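Local coordinates for Mutt/nudix family protein (Deinococcus radiodurans, PDB 2W4E) that probably hydrolyses ADP-ribose as a magnesium-dependent Nudix pyrophosphatase, here crystallised without its N-terminal segment, at the interface of chains A and B. Residues are numbered along the deposited sequence; one frame, centred on the assembly and turned at random. Chains: chain A/B, Mutt/nudix family protein.

The interface of chains A and B. Residues chain A 29, 33, 35, 124-125; chain B 72-73, 76.
B:Tyr73 reaches from a loop of one Nudix domain into the neighbouring copy, its ring bordered by A:Leu29, A:Ile33 and A:Gln124. Branch CD2 of A:Leu29 lies over one face of the ring, 3.9 Å from its centroid and displaced toward the rim, where it meets CE1 and CZ in a CH-pi contact. Beside the CD2-CE2 side of the ring, a little off its plane on the side away from A:Leu29, CB of A:Gln124 comes to 3.8 Å from CD2 of B:Tyr73. The glutamine side chain then runs alongside the ring in the same direction, its terminal amide turned 69° from the ring plane and passing CE2 more distantly. CD1 of A:Ile33 comes in obliquely from the same side of the ring plane as A:Leu29, 3.9 Å from B:Tyr73 CD2; with CG1 anti to the backbone N (chi1 177°), this end of the isoleucine is carried toward the ring. The main chain supplies the polar grip: B:Tyr73 N donates to the carbonyl A:Gln124 O at 2.8 Å, within a short parallel beta bridge that pairs A:Asp125 with B:Tyr73. An alanine in place of B:Tyr73 could keep this bond, yet would probably leave A:Leu29 CD2 and A:Gln124 CB without their apolar partner and open a gap between the chains.

B:Pro76 forms a further, well-buried part of the contact. Its ring crosses the A:Asp125 side chain at about a right angle, with the two CG atoms 4.0 Å apart; the shorter approaches of the carboxylate oxygen are doubtful. The contact thins out at A:Glu35, which barely takes part, and at B:Phe72, which contributes little buried surface, its ring directed away from A:Gln124.

In chain A the contact surface combines the loop residue A:Leu29, strand 31-35 and the residues just ahead of helix 126-141. Chain B contributes the loop between strands 65-68 and 82-89. Two-fold symmetry repeats the contact with the chains exchanged, consistent with a dimer in which a loop of each chain packs against the other.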
# COMPACT_ATOMS: atom_id res chain seq x y z
N LEU A 29 4.97 13.66 -12.07
CA LEU A 29 6.10 12.89 -12.61
C LEU A 29 6.60 13.43 -13.96
O LEU A 29 7.71 13.13 -14.33
CB LEU A 29 5.74 11.39 -12.79
CG LEU A 29 5.11 10.59 -11.64
CD1 LEU A 29 5.12 9.01 -11.94
CD2 LEU A 29 5.78 10.89 -10.30
N ILE A 33 2.73 6.28 -15.53
CA ILE A 33 3.03 5.28 -14.52
C ILE A 33 1.94 4.21 -14.56
O ILE A 33 0.77 4.52 -14.84
CB ILE A 33 3.22 5.91 -13.10
CG1 ILE A 33 3.48 4.83 -12.04
CG2 ILE A 33 2.04 6.83 -12.73
CD1 ILE A 33 4.03 5.31 -10.68
N GLU A 35 -0.72 1.81 -13.26
CA GLU A 35 -1.70 1.87 -12.18
C GLU A 35 -2.83 0.88 -12.42
O GLU A 35 -3.05 0.43 -13.56
CB GLU A 35 -2.31 3.27 -12.10
CG GLU A 35 -1.28 4.38 -11.82
CD GLU A 35 -1.89 5.76 -11.86
OE1 GLU A 35 -2.88 5.96 -12.61
OE2 GLU A 35 -1.40 6.64 -11.14
N GLN A 124 5.65 1.24 -8.79
CA GLN A 124 6.01 2.27 -7.82
C GLN A 124 4.75 2.98 -7.32
O GLN A 124 4.85 3.73 -6.37
CB GLN A 124 6.95 3.31 -8.44
CG GLN A 124 8.30 2.77 -8.99
CD GLN A 124 8.76 3.69 -10.10
OE1 GLN A 124 8.07 3.83 -11.10
NE2 GLN A 124 9.87 4.40 -9.88
N ASP A 125 3.60 2.79 -7.96
CA ASP A 125 2.35 3.41 -7.47
C ASP A 125 1.93 2.73 -6.15
O ASP A 125 1.62 1.54 -6.14
CB ASP A 125 1.20 3.37 -8.48
CG ASP A 125 -0.04 4.11 -7.98
OD1 ASP A 125 0.05 5.33 -7.73
OD2 ASP A 125 -1.10 3.50 -7.77
N PHE B 72 8.23 3.77 -3.24
CA PHE B 72 6.94 3.92 -3.86
C PHE B 72 6.45 5.35 -3.70
O PHE B 72 6.79 6.02 -2.70
CB PHE B 72 5.90 2.93 -3.28
CG PHE B 72 5.67 3.05 -1.78
CD1 PHE B 72 4.70 3.95 -1.26
CD2 PHE B 72 6.40 2.27 -0.88
CE1 PHE B 72 4.46 4.04 0.14
CE2 PHE B 72 6.19 2.37 0.52
CZ PHE B 72 5.20 3.27 1.02
N TYR B 73 5.64 5.80 -4.66
CA TYR B 73 4.88 7.08 -4.56
C TYR B 73 3.59 6.84 -3.79
O TYR B 73 2.75 6.06 -4.25
CB TYR B 73 4.51 7.57 -5.95
CG TYR B 73 5.70 7.86 -6.88
CD1 TYR B 73 6.41 9.08 -6.77
CD2 TYR B 73 6.11 6.94 -7.87
CE1 TYR B 73 7.50 9.39 -7.62
CE2 TYR B 73 7.23 7.25 -8.74
CZ TYR B 73 7.91 8.46 -8.59
OH TYR B 73 8.97 8.80 -9.43
N PRO B 76 0.92 9.52 -6.47
CA PRO B 76 1.50 10.24 -7.63
C PRO B 76 0.53 11.12 -8.45
O PRO B 76 0.99 11.93 -9.27
CB PRO B 76 2.08 9.11 -8.51
CG PRO B 76 1.22 7.92 -8.17
CD PRO B 76 0.92 8.05 -6.68